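Local coordinates for ferrous iron uptake transporter protein B (Streptococcus thermophilus, PDB 3TAH) that binds guanine nucleotides as the cytosolic G-protein domain of FeoB, a membrane protein that is probably a GTP-driven ferrous iron transporter, at residues Asn92-Leu97 with Arg255-Ala260; Tyr201-Phe206 with Asn247-Phe252; Leu99-Ile104 with Ala251-Val256; Leu77-Asp82 with Ser192-Ser197; Met3-Leu8 with Arg73-Ser78. The protein carries 1 engineered substitution. All blocks are in the same frame, centred on the assembly; numbering follows the deposited sequence. Where two conformers were deposited one is given.

Interactions 2, 3 and 1 follow one another from N to C along helix 241-259, on overlapping segments; the centres of 1 and 3 are about 7 Å apart, those of 2 and 3 about 10 Å. In 1 and 3 this helix lies against helix 93-105 of the G domain, and in 2 it faces helix 198-206 of its own helical domain. Interactions 5 and 4 share the end of helix 67-77, which covers strand 4-10 and then leads into the loop that meets 192-197; interaction 2 touches both through helix 198-206. Interactions 1 and 3 together, and interaction 4 about 27 Å from 1 (centres), join the two domains at two places.

Interaction 1. Residues Asn92-Leu97 with Arg255-Ala260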
# COMPACT_ATOMS: atom_id res chain seq x y z
N ASN A 92 15.64 -2.41 -5.65
CA ASN A 92 14.90 -1.54 -6.54
C ASN A 92 13.92 -0.71 -5.72
O ASN A 92 12.71 -0.66 -6.00
CB ASN A 92 14.16 -2.44 -7.51
CG ASN A 92 13.51 -1.70 -8.62
OD1 ASN A 92 12.48 -2.16 -9.12
ND2 ASN A 92 14.06 -0.57 -9.03
N LEU A 93 14.46 -0.07 -4.70
CA LEU A 93 13.66 0.52 -3.61
C LEU A 93 12.65 1.57 -4.07
O LEU A 93 11.45 1.44 -3.79
CB LEU A 93 14.58 1.12 -2.54
CG LEU A 93 13.93 1.66 -1.27
CD1 LEU A 93 13.07 0.58 -0.59
CD2 LEU A 93 15.01 2.16 -0.33
N GLU A 94 13.11 2.61 -4.77
CA GLU A 94 12.21 3.70 -5.16
C GLU A 94 11.00 3.22 -5.98
O GLU A 94 9.87 3.64 -5.71
CB GLU A 94 12.98 4.83 -5.85
CG GLU A 94 13.94 5.54 -4.89
CD GLU A 94 14.50 6.85 -5.40
OE1 GLU A 94 14.09 7.33 -6.48
OE2 GLU A 94 15.37 7.41 -4.69
N ARG A 95 11.25 2.36 -6.97
CA ARG A 95 10.19 1.80 -7.81
C ARG A 95 9.17 1.00 -6.98
O ARG A 95 7.98 1.11 -7.24
CB ARG A 95 10.74 0.91 -8.93
CG ARG A 95 9.65 0.31 -9.85
CD ARG A 95 10.19 -0.34 -11.15
NE ARG A 95 10.88 -1.60 -10.89
CZ ARG A 95 11.71 -2.22 -11.74
NH1 ARG A 95 12.00 -1.72 -12.93
NH2 ARG A 95 12.28 -3.37 -11.36
N ASN A 96 9.65 0.21 -6.03
CA ASN A 96 8.78 -0.59 -5.16
C ASN A 96 7.94 0.25 -4.18
O ASN A 96 6.80 -0.12 -3.86
CB ASN A 96 9.58 -1.62 -4.37
CG ASN A 96 9.95 -2.85 -5.19
OD1 ASN A 96 9.57 -3.98 -4.85
ND2 ASN A 96 10.70 -2.64 -6.26
N LEU A 97 8.50 1.37 -3.70
CA LEU A 97 7.79 2.22 -2.73
C LEU A 97 6.63 3.01 -3.35
O LEU A 97 5.81 3.58 -2.63
CB LEU A 97 8.74 3.17 -1.99
CG LEU A 97 9.77 2.53 -1.06
CD1 LEU A 97 10.74 3.58 -0.58
CD2 LEU A 97 9.11 1.79 0.14
N ARG A 255 12.77 11.87 -1.30
CA ARG A 255 13.09 12.56 -0.04
C ARG A 255 13.33 11.56 1.08
O ARG A 255 14.34 11.63 1.78
CB ARG A 255 11.97 13.52 0.38
CG ARG A 255 11.84 14.80 -0.44
CD ARG A 255 10.93 15.85 0.25
NE ARG A 255 9.54 15.43 0.46
CZ ARG A 255 8.53 15.53 -0.41
NH1 ARG A 255 8.70 16.03 -1.63
NH2 ARG A 255 7.31 15.11 -0.06
N VAL A 256 12.42 10.59 1.22
CA VAL A 256 12.58 9.54 2.23
C VAL A 256 13.87 8.76 2.02
O VAL A 256 14.65 8.57 2.97
CB VAL A 256 11.38 8.57 2.23
CG1 VAL A 256 11.67 7.38 3.14
CG2 VAL A 256 10.10 9.30 2.65
N CYS A 257 14.12 8.30 0.79
CA CYS A 257 15.32 7.49 0.51
C CYS A 257 16.61 8.28 0.74
O CYS A 257 17.58 7.72 1.24
CB CYS A 257 15.27 6.87 -0.88
SG CYS A 257 13.93 5.66 -1.04
N GLN A 258 16.62 9.56 0.40
CA GLN A 258 17.76 10.44 0.73
C GLN A 258 17.96 10.57 2.25
O GLN A 258 19.08 10.38 2.74
CB GLN A 258 17.57 11.84 0.15
CG GLN A 258 18.69 12.83 0.51
CD GLN A 258 18.26 14.27 0.40
OE1 GLN A 258 18.84 15.03 -0.37
NE2 GLN A 258 17.24 14.66 1.17
N MET A 259 16.90 10.92 2.98
CA MET A 259 16.96 11.04 4.44
C MET A 259 17.27 9.70 5.13
O MET A 259 17.70 9.69 6.29
CB MET A 259 15.67 11.62 5.03
CG MET A 259 15.40 13.09 4.66
SD MET A 259 13.91 13.81 5.41
CE MET A 259 12.56 12.89 4.65
N ALA A 260 17.06 8.58 4.43
CA ALA A 260 17.34 7.23 4.94
C ALA A 260 18.67 6.63 4.44
O ALA A 260 18.79 5.40 4.36
CB ALA A 260 16.18 6.30 4.60
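C257, coming just after V256, which packs on H135 and L136 of helix 129-136, reaches toward helix 93-105 with its sulfur, set among L93, E94 and L97. The SG lies anti to the carbonyl carbon (chi1 -66°), and this puts it on the side of the neighbouring helix. L93 brings one methyl, CD2, to 3.7 Å from C257 SG, and L97 meets the same sulfur with CD1 at 3.8 Å. E94 adds its stem: its CG is 3.9 Å from C257 SG, and its extended chain carries OE2 past C257 CB at 3.8 Å. M259 again touches H135; there the helix ends, and A260 is the first residue to leave helical phi/psi. The segment axes pass 11.0 Å apart with their directions 138° from each other. The result is an oblique helix pair, nearer antiparallel than parallel, that seats the last helix of the FeoB helical domain against the G domain.

Interaction 2. Residues Tyr201-Phe206 with Asn247-Phe252; sequences YAIKLF and NERYAF
R249 NH1 is held by two oxygens of helix 93-105: it makes a salt bridge to E105 OE1 and a hydrogen bond to T101 OG1. The other end nitrogen, NH2, is the part of R249 that meets helix 198-206. I203 touches it with a branch methyl, CG2, which is 3.6 Å from R249 NH2. The two side chains cross obliquely, apolar branch against charged group. R249 covers a long gap, since the nearest CA atoms, those of I203 and R249, are 11.3 Å apart; its chain is stretched from CG to NE (chi2 -174°), and the guanidinium arrives at the far helix. Both helices belong to the FeoB cytosolic helical domain, and the arginine passes between them at the border with the G domain, whose helix 93-105 supplies its anionic partner. K204 starts out pointing away from R249, but bends at chi2 (-84°) and chi4 (-71°) bring its amino group back. K204 NZ then stands 4.5 Å from R249 NH2. These like charges are each answered by an acid, K204 by its salt bridge to E207 and R249 by the one to E105, which probably offsets much of their repulsion. I203 also touches E105, so the isoleucine packs on both members of the arginine's salt bridge.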
# COMPACT_ATOMS: atom_id res chain seq x y z
N TYR A 201 -9.60 7.56 -0.98
CA TYR A 201 -10.68 7.96 -1.87
C TYR A 201 -10.49 9.40 -2.36
O TYR A 201 -10.75 9.67 -3.53
CB TYR A 201 -12.03 7.82 -1.18
CG TYR A 201 -12.48 6.40 -1.05
CD1 TYR A 201 -12.89 5.68 -2.17
CD2 TYR A 201 -12.51 5.77 0.18
CE1 TYR A 201 -13.31 4.37 -2.06
CE2 TYR A 201 -12.93 4.46 0.30
CZ TYR A 201 -13.33 3.77 -0.82
OH TYR A 201 -13.74 2.46 -0.71
N ALA A 202 -10.05 10.30 -1.49
CA ALA A 202 -9.85 11.69 -1.89
C ALA A 202 -8.79 11.80 -3.00
O ALA A 202 -8.98 12.53 -3.97
CB ALA A 202 -9.48 12.56 -0.69
N ILE A 203 -7.69 11.07 -2.86
CA ILE A 203 -6.62 11.10 -3.86
C ILE A 203 -7.10 10.48 -5.17
O ILE A 203 -6.82 11.00 -6.25
CB ILE A 203 -5.34 10.40 -3.36
CG1 ILE A 203 -4.73 11.20 -2.23
CG2 ILE A 203 -4.31 10.28 -4.52
CD1 ILE A 203 -3.68 10.47 -1.44
N LYS A 204 -7.82 9.36 -5.08
CA LYS A 204 -8.40 8.73 -6.27
C LYS A 204 -9.36 9.64 -7.02
O LYS A 204 -9.36 9.67 -8.24
CB LYS A 204 -9.10 7.42 -5.90
CG LYS A 204 -8.13 6.31 -5.57
CD LYS A 204 -7.66 5.61 -6.81
CE LYS A 204 -6.42 4.76 -6.58
NZ LYS A 204 -5.23 5.62 -6.36
N LEU A 205 -10.19 10.37 -6.28
CA LEU A 205 -11.10 11.32 -6.90
C LEU A 205 -10.35 12.45 -7.59
O LEU A 205 -10.72 12.87 -8.70
CB LEU A 205 -12.07 11.89 -5.87
CG LEU A 205 -13.15 10.88 -5.48
CD1 LEU A 205 -13.83 11.33 -4.19
CD2 LEU A 205 -14.15 10.69 -6.62
N PHE A 206 -9.29 12.92 -6.94
CA PHE A 206 -8.48 13.99 -7.49
C PHE A 206 -7.90 13.58 -8.85
O PHE A 206 -7.94 14.36 -9.81
CB PHE A 206 -7.36 14.41 -6.54
CG PHE A 206 -6.48 15.50 -7.10
CD1 PHE A 206 -6.86 16.83 -7.01
CD2 PHE A 206 -5.28 15.19 -7.75
CE1 PHE A 206 -6.05 17.85 -7.53
CE2 PHE A 206 -4.46 16.20 -8.28
CZ PHE A 206 -4.84 17.53 -8.18
N ASN A 247 3.96 12.53 -9.66
CA ASN A 247 5.17 13.30 -9.34
C ASN A 247 5.34 13.46 -7.84
O ASN A 247 6.45 13.35 -7.33
CB ASN A 247 5.14 14.67 -10.04
CG ASN A 247 5.22 14.57 -11.56
OD1 ASN A 247 5.67 13.56 -12.09
ND2 ASN A 247 4.79 15.63 -12.26
N GLU A 248 4.23 13.73 -7.13
CA GLU A 248 4.28 13.87 -5.67
C GLU A 248 4.67 12.57 -4.97
O GLU A 248 5.45 12.62 -4.01
CB GLU A 248 2.97 14.44 -5.09
CG GLU A 248 2.72 15.90 -5.42
CD GLU A 248 3.83 16.83 -4.95
OE1 GLU A 248 4.32 16.70 -3.82
OE2 GLU A 248 4.22 17.70 -5.74
N ARG A 249 4.15 11.43 -5.42
CA ARG A 249 4.57 10.13 -4.86
C ARG A 249 6.08 9.93 -4.99
O ARG A 249 6.76 9.65 -4.01
CB ARG A 249 3.82 8.95 -5.50
CG ARG A 249 2.34 8.90 -5.23
CD ARG A 249 1.68 7.61 -5.77
NE ARG A 249 0.23 7.70 -5.64
CZ ARG A 249 -0.43 7.60 -4.49
NH1 ARG A 249 0.21 7.37 -3.34
NH2 ARG A 249 -1.76 7.72 -4.48
N TYR A 250 6.61 10.08 -6.19
CA TYR A 250 8.05 9.93 -6.41
C TYR A 250 8.89 10.97 -5.67
O TYR A 250 9.96 10.62 -5.17
CB TYR A 250 8.41 9.89 -7.91
CG TYR A 250 8.05 8.58 -8.56
CD1 TYR A 250 8.64 7.39 -8.14
CD2 TYR A 250 7.11 8.51 -9.59
CE1 TYR A 250 8.31 6.17 -8.73
CE2 TYR A 250 6.78 7.30 -10.18
CZ TYR A 250 7.38 6.13 -9.75
OH TYR A 250 7.05 4.93 -10.34
N ALA A 251 8.42 12.21 -5.56
CA ALA A 251 9.16 13.22 -4.79
C ALA A 251 9.28 12.81 -3.31
O ALA A 251 10.37 12.88 -2.72
CB ALA A 251 8.54 14.61 -4.97
N PHE A 252 8.16 12.38 -2.73
CA PHE A 252 8.14 11.89 -1.35
C PHE A 252 9.12 10.74 -1.16
O PHE A 252 9.93 10.73 -0.23
CB PHE A 252 6.73 11.44 -0.97
CG PHE A 252 6.68 10.69 0.33
CD1 PHE A 252 6.64 11.38 1.54
CD2 PHE A 252 6.66 9.30 0.35
CE1 PHE A 252 6.60 10.69 2.74
CE2 PHE A 252 6.61 8.61 1.55
CZ PHE A 252 6.58 9.31 2.74

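Interaction 3. Residues Leu99-Ile104 with Ala251-Val256; sequences LTTQLI and AFIERV
T101 meets helix 241-259 with its methyl. With OG1 set between the backbone N and the carbonyl carbon (chi1 63°), CG2 is left pointing across to the other helix, while the hydroxyl bonds to Y98 O of the preceding turn. The methyl drops between two side chains. On F252 it is 3.9 Å from CD2, and CE2 of the same ring is 4.1 Å from T101 CG2; the two side chains run side by side but oppositely directed. On I253 it meets the CG1 arm, 4.0 Å from T101 CG2, and the isoleucine lies nearly perpendicular to the threonine. Helix 93-105 is the connecting helix of a beta-alpha-beta crossover between the neighbouring parallel strands 83-89 and 110-115, and this side faces the helical domain. Q102 OE1 accepts from M62 N, and its NE2 bonds with S61 OG. L103 packs on I84 of strand 83-89, on the sheet side. I104 leans on V138 and P172, and P172 also touches F252. The phenylalanine is held from its own helix too: V256 CG2 lies 3.5 Å above one face, nearer the ring's margin than its centre.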
# COMPACT_ATOMS: atom_id res chain seq x y z
N LEU A 99 4.05 1.74 -4.95
CA LEU A 99 2.91 1.00 -4.42
C LEU A 99 2.75 1.24 -2.90
O LEU A 99 1.65 1.44 -2.42
CB LEU A 99 3.07 -0.50 -4.68
CG LEU A 99 1.95 -1.42 -4.16
CD1 LEU A 99 0.59 -1.14 -4.82
CD2 LEU A 99 2.35 -2.88 -4.33
N THR A 100 3.86 1.21 -2.16
CA THR A 100 3.84 1.35 -0.72
C THR A 100 3.06 2.60 -0.29
O THR A 100 2.23 2.54 0.63
CB THR A 100 5.27 1.40 -0.16
OG1 THR A 100 6.00 0.24 -0.59
CG2 THR A 100 5.24 1.50 1.36
N THR A 101 3.30 3.72 -0.98
CA THR A 101 2.62 4.97 -0.61
C THR A 101 1.10 4.81 -0.71
O THR A 101 0.34 5.30 0.13
CB THR A 101 3.10 6.19 -1.46
OG1 THR A 101 2.80 6.00 -2.85
CG2 THR A 101 4.61 6.45 -1.27
N GLN A 102 0.65 4.09 -1.72
CA GLN A 102 -0.77 3.83 -1.91
C GLN A 102 -1.35 2.87 -0.88
O GLN A 102 -2.49 3.04 -0.46
CB GLN A 102 -1.01 3.29 -3.32
CG GLN A 102 -0.60 4.24 -4.43
CD GLN A 102 -0.68 3.57 -5.78
OE1 GLN A 102 -1.73 3.06 -6.14
NE2 GLN A 102 0.43 3.55 -6.51
N LEU A 103 -0.56 1.87 -0.50
CA LEU A 103 -0.96 0.94 0.57
C LEU A 103 -1.17 1.67 1.90
O LEU A 103 -2.16 1.42 2.59
CB LEU A 103 0.06 -0.19 0.72
CG LEU A 103 0.25 -1.10 -0.51
CD1 LEU A 103 1.45 -2.04 -0.31
CD2 LEU A 103 -1.03 -1.90 -0.86
N ILE A 104 -0.25 2.58 2.26
CA ILE A 104 -0.38 3.34 3.51
C ILE A 104 -1.70 4.11 3.51
O ILE A 104 -2.39 4.17 4.52
CB ILE A 104 0.83 4.30 3.72
CG1 ILE A 104 2.13 3.49 3.92
CG2 ILE A 104 0.60 5.22 4.93
CD1 ILE A 104 3.45 4.30 3.88
N ALA A 251 8.42 12.21 -5.56
CA ALA A 251 9.16 13.22 -4.79
C ALA A 251 9.28 12.81 -3.31
O ALA A 251 10.37 12.88 -2.72
CB ALA A 251 8.54 14.61 -4.97
N PHE A 252 8.16 12.38 -2.73
CA PHE A 252 8.14 11.89 -1.35
C PHE A 252 9.12 10.74 -1.16
O PHE A 252 9.93 10.73 -0.23
CB PHE A 252 6.73 11.44 -0.97
CG PHE A 252 6.68 10.69 0.33
CD1 PHE A 252 6.64 11.38 1.54
CD2 PHE A 252 6.66 9.30 0.35
CE1 PHE A 252 6.60 10.69 2.74
CE2 PHE A 252 6.61 8.61 1.55
CZ PHE A 252 6.58 9.31 2.74
N ILE A 253 9.04 9.76 -2.07
CA ILE A 253 9.91 8.57 -2.06
C ILE A 253 11.39 8.97 -2.14
O ILE A 253 12.20 8.46 -1.37
CB ILE A 253 9.55 7.60 -3.19
CG1 ILE A 253 8.19 6.98 -2.95
CG2 ILE A 253 10.60 6.47 -3.33
CD1 ILE A 253 7.60 6.34 -4.19
N GLU A 254 11.73 9.87 -3.06
CA GLU A 254 13.12 10.33 -3.17
C GLU A 254 13.61 11.01 -1.89
O GLU A 254 14.76 10.74 -1.46
CB GLU A 254 13.30 11.26 -4.38
CG GLU A 254 13.12 10.54 -5.71
CD GLU A 254 13.42 11.39 -6.92
OE1 GLU A 254 14.22 12.36 -6.82
OE2 GLU A 254 12.87 11.06 -7.98
N ARG A 255 12.77 11.87 -1.30
CA ARG A 255 13.09 12.56 -0.04
C ARG A 255 13.33 11.56 1.08
O ARG A 255 14.34 11.63 1.78
CB ARG A 255 11.97 13.52 0.38
CG ARG A 255 11.84 14.80 -0.44
CD ARG A 255 10.93 15.85 0.25
NE ARG A 255 9.54 15.43 0.46
CZ ARG A 255 8.53 15.53 -0.41
NH1 ARG A 255 8.70 16.03 -1.63
NH2 ARG A 255 7.31 15.11 -0.06
N VAL A 256 12.42 10.59 1.22
CA VAL A 256 12.58 9.54 2.23
C VAL A 256 13.87 8.76 2.02
O VAL A 256 14.65 8.57 2.97
CB VAL A 256 11.38 8.57 2.23
CG1 VAL A 256 11.67 7.38 3.14
CG2 VAL A 256 10.10 9.30 2.65

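Interaction 4. Residues Leu77-Asp82 with Ser192-Ser197; sequences LSQRAD and SVPQRS
Q79 NE2 comes to the edge of the R196 guanidinium, near its plane, with the amide and guanidinium planes turned 49° from each other. This nitrogen touches the arginine stem more than the charged end: Q79 NE2 is 3.7 Å from R196 CD and 4.1 Å from R196 NE. The amide oxygen packs against the proline ring, Q79 OE1 resting 3.7 Å from P194 CG. R196 is bent at chi3 (-63°), and beyond the bend its NH1 is hydrogen-bonded to G107 O. This is a loop-to-loop contact at the surface, joining the turn between helix 67-77 and strand 83-89 of the G domain to the loop before helix 198-206 of the helical domain. Q79 takes a positive phi (61°) where the chain leaves helix 67-77, and its side chain runs out, extended beyond CG, toward P194 and R196. A water may bridge the loops, though tentatively: it lies close to S197 OG and gives only a long, weak bond to L77 O.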
# COMPACT_ATOMS: atom_id res chain seq x y z
N LEU A 77 -9.73 -2.23 0.63
CA LEU A 77 -10.78 -1.27 1.00
C LEU A 77 -11.96 -1.92 1.73
O LEU A 77 -12.78 -1.21 2.30
CB LEU A 77 -11.27 -0.50 -0.23
CG LEU A 77 -10.52 0.80 -0.51
CD1 LEU A 77 -9.01 0.60 -0.39
CD2 LEU A 77 -10.90 1.37 -1.87
N SER A 78 -12.07 -3.24 1.71
CA SER A 78 -13.16 -3.97 2.39
C SER A 78 -13.00 -3.99 3.91
O SER A 78 -13.91 -4.40 4.63
CB SER A 78 -13.28 -5.41 1.89
OG SER A 78 -12.27 -6.27 2.44
N GLN A 79 -11.83 -3.57 4.40
CA GLN A 79 -11.51 -3.56 5.81
C GLN A 79 -11.57 -4.97 6.46
O GLN A 79 -11.88 -5.09 7.64
CB GLN A 79 -12.40 -2.54 6.57
CG GLN A 79 -12.57 -1.18 5.85
CD GLN A 79 -13.13 -0.08 6.75
OE1 GLN A 79 -14.21 0.48 6.49
NE2 GLN A 79 -12.41 0.22 7.83
N ARG A 80 -11.27 -6.02 5.69
CA ARG A 80 -11.17 -7.39 6.21
C ARG A 80 -9.75 -7.70 6.69
O ARG A 80 -9.56 -8.56 7.54
CB ARG A 80 -11.57 -8.42 5.16
N ALA A 81 -8.74 -7.01 6.14
CA ALA A 81 -7.37 -7.18 6.59
C ALA A 81 -7.08 -6.37 7.86
O ALA A 81 -7.44 -5.19 7.96
CB ALA A 81 -6.40 -6.76 5.48
N ASP A 82 -6.42 -7.00 8.83
CA ASP A 82 -5.97 -6.33 10.03
C ASP A 82 -4.67 -5.58 9.80
O ASP A 82 -4.45 -4.56 10.41
CB ASP A 82 -5.78 -7.34 11.16
CG ASP A 82 -7.08 -8.04 11.53
OD1 ASP A 82 -7.97 -7.36 12.07
OD2 ASP A 82 -7.21 -9.25 11.28
N SER A 192 -19.37 10.29 3.19
CA SER A 192 -19.63 9.43 2.04
C SER A 192 -18.71 8.23 1.96
O SER A 192 -19.04 7.25 1.31
CB SER A 192 -19.53 10.22 0.72
OG SER A 192 -20.63 11.11 0.61
N VAL A 193 -17.57 8.33 2.62
CA VAL A 193 -16.60 7.24 2.72
C VAL A 193 -16.16 7.07 4.16
O VAL A 193 -16.34 7.98 4.96
CB VAL A 193 -15.37 7.51 1.83
CG1 VAL A 193 -15.81 7.62 0.36
CG2 VAL A 193 -14.65 8.77 2.26
N PRO A 194 -15.59 5.91 4.52
CA PRO A 194 -15.07 5.76 5.88
C PRO A 194 -13.91 6.72 6.17
O PRO A 194 -13.10 7.01 5.28
CB PRO A 194 -14.58 4.31 5.93
CG PRO A 194 -15.26 3.62 4.77
CD PRO A 194 -15.42 4.69 3.72
N GLN A 195 -13.83 7.20 7.41
CA GLN A 195 -12.71 8.04 7.85
C GLN A 195 -11.36 7.36 7.60
O GLN A 195 -10.42 8.01 7.15
CB GLN A 195 -12.85 8.47 9.31
CG GLN A 195 -13.90 9.59 9.51
CD GLN A 195 -13.40 10.94 9.07
OE1 GLN A 195 -13.70 11.43 7.96
NE2 GLN A 195 -12.60 11.56 9.93
N ARG A 196 -11.25 6.06 7.87
CA ARG A 196 -9.96 5.36 7.77
C ARG A 196 -9.33 5.43 6.38
O ARG A 196 -8.12 5.59 6.25
CB ARG A 196 -10.12 3.89 8.18
CG ARG A 196 -8.85 3.04 8.05
CD ARG A 196 -9.07 1.63 8.62
NE ARG A 196 -9.35 1.67 10.06
CZ ARG A 196 -8.46 1.82 11.04
NH1 ARG A 196 -7.15 1.95 10.79
NH2 ARG A 196 -8.89 1.84 12.30
N SER A 197 -10.17 5.28 5.35
CA SER A 197 -9.74 5.21 3.97
C SER A 197 -10.06 6.49 3.21
O SER A 197 -9.88 6.55 1.98
CB SER A 197 -10.40 4.00 3.28
OG SER A 197 -11.81 3.98 3.47
O HOH W 1 -12.05 1.58 4.23

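Interaction 5. Residues Met3-Leu8 with Arg73-Ser78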
# COMPACT_ATOMS: atom_id res chain seq x y z
N MET A 3 -9.10 -14.65 14.04
CA MET A 3 -7.86 -14.74 13.28
C MET A 3 -7.31 -13.33 12.97
O MET A 3 -8.08 -12.43 12.65
CB MET A 3 -8.15 -15.45 11.95
CG MET A 3 -6.92 -15.94 11.19
SD MET A 3 -6.45 -17.63 11.61
CE MET A 3 -7.76 -18.58 10.79
N THR A 4 -5.99 -13.13 13.09
CA THR A 4 -5.38 -11.89 12.57
C THR A 4 -5.12 -12.12 11.08
O THR A 4 -4.40 -13.04 10.71
CB THR A 4 -4.11 -11.49 13.33
OG1 THR A 4 -4.43 -11.22 14.69
CG2 THR A 4 -3.52 -10.20 12.75
N GLU A 5 -5.73 -11.30 10.23
CA GLU A 5 -5.62 -11.43 8.79
C GLU A 5 -4.57 -10.46 8.29
O GLU A 5 -4.74 -9.24 8.43
CB GLU A 5 -6.95 -11.12 8.13
CG GLU A 5 -7.07 -11.62 6.72
CD GLU A 5 -7.23 -13.12 6.65
OE1 GLU A 5 -7.06 -13.68 5.55
OE2 GLU A 5 -7.52 -13.75 7.69
N ILE A 6 -3.51 -11.00 7.70
CA ILE A 6 -2.38 -10.23 7.22
C ILE A 6 -2.36 -10.30 5.70
O ILE A 6 -2.12 -11.36 5.13
CB ILE A 6 -1.05 -10.75 7.80
CG1 ILE A 6 -1.08 -10.71 9.33
CG2 ILE A 6 0.11 -9.92 7.25
CD1 ILE A 6 0.16 -11.24 10.03
N ALA A 7 -2.59 -9.16 5.04
CA ALA A 7 -2.55 -9.08 3.58
C ALA A 7 -1.11 -8.95 3.09
O ALA A 7 -0.45 -7.97 3.41
CB ALA A 7 -3.40 -7.90 3.06
N LEU A 8 -0.63 -9.92 2.32
CA LEU A 8 0.73 -9.92 1.76
C LEU A 8 0.68 -9.36 0.34
O LEU A 8 -0.03 -9.91 -0.51
CB LEU A 8 1.28 -11.35 1.77
CG LEU A 8 2.74 -11.55 1.40
CD1 LEU A 8 3.62 -11.05 2.52
CD2 LEU A 8 3.03 -13.02 1.12
N ARG A 73 -7.15 -3.84 -4.57
CA ARG A 73 -7.83 -2.66 -4.04
C ARG A 73 -9.12 -3.00 -3.29
O ARG A 73 -9.29 -2.56 -2.14
CB ARG A 73 -8.16 -1.69 -5.18
CG ARG A 73 -8.75 -0.39 -4.69
CD ARG A 73 -9.46 0.36 -5.78
NE ARG A 73 -8.55 0.87 -6.80
CZ ARG A 73 -8.85 1.84 -7.67
NH1 ARG A 73 -10.05 2.42 -7.65
NH2 ARG A 73 -7.94 2.22 -8.56
N ASP A 74 -10.02 -3.75 -3.93
CA ASP A 74 -11.31 -4.10 -3.32
C ASP A 74 -11.10 -4.82 -1.99
O ASP A 74 -11.78 -4.53 -1.01
CB ASP A 74 -12.16 -4.98 -4.25
CG ASP A 74 -12.63 -4.24 -5.50
OD1 ASP A 74 -12.55 -2.99 -5.54
OD2 ASP A 74 -13.06 -4.90 -6.46
N TYR A 75 -10.16 -5.75 -1.96
CA TYR A 75 -9.88 -6.46 -0.74
C TYR A 75 -9.39 -5.52 0.35
O TYR A 75 -9.89 -5.53 1.48
CB TYR A 75 -8.86 -7.56 -0.96
CG TYR A 75 -8.52 -8.22 0.34
CD1 TYR A 75 -9.39 -9.13 0.92
CD2 TYR A 75 -7.33 -7.92 1.00
CE1 TYR A 75 -9.09 -9.74 2.13
CE2 TYR A 75 -7.02 -8.52 2.19
CZ TYR A 75 -7.89 -9.42 2.76
OH TYR A 75 -7.57 -10.01 3.95
N LEU A 76 -8.41 -4.68 0.02
CA LEU A 76 -7.86 -3.76 1.03
C LEU A 76 -8.86 -2.70 1.52
O LEU A 76 -8.82 -2.33 2.69
CB LEU A 76 -6.57 -3.10 0.53
CG LEU A 76 -5.42 -4.09 0.32
CD1 LEU A 76 -4.25 -3.37 -0.31
CD2 LEU A 76 -5.01 -4.77 1.66
N LEU A 77 -9.73 -2.23 0.63
CA LEU A 77 -10.78 -1.27 1.00
C LEU A 77 -11.96 -1.92 1.73
O LEU A 77 -12.78 -1.21 2.30
CB LEU A 77 -11.27 -0.50 -0.23
CG LEU A 77 -10.52 0.80 -0.51
CD1 LEU A 77 -9.01 0.60 -0.39
CD2 LEU A 77 -10.90 1.37 -1.87
N SER A 78 -12.07 -3.24 1.71
CA SER A 78 -13.16 -3.97 2.39
C SER A 78 -13.00 -3.99 3.91
O SER A 78 -13.91 -4.40 4.63
CB SER A 78 -13.28 -5.41 1.89
OG SER A 78 -12.27 -6.27 2.44
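Y75 and L76 of helix 67-77 cover A7 of strand 4-10, the strand that leads into the P-loop in this P-loop NTPase fold. Over the segments 4-8 and 73-77 the strand and helix directions are 150° apart. Y75 CG is anti to the backbone N (chi1 176°), which lays the ring out toward the strand. A7 meets that ring at its edge, near the ring plane, its CB 3.8 Å from Y75 CE2. The same methyl touches L76, whose CD2 comes back to 3.8 Å from A7 CB although the leucine leaves the helix to one side. In E5, CG also lies opposite the backbone N, and with a bend at chi2 (73°) this puts the stem at the tyrosine oxygen: E5 CG is 3.2 Å from Y75 OH, while the carboxylate oxygen OE1 stays 4.0 Å from Y75 OH. That buried hydroxyl finds no polar partner in the model. Where the helix runs out, Y75 O accepts two bonds from one residue, S78 N and S78 OG, the latter 2.7 Å from Y75 O.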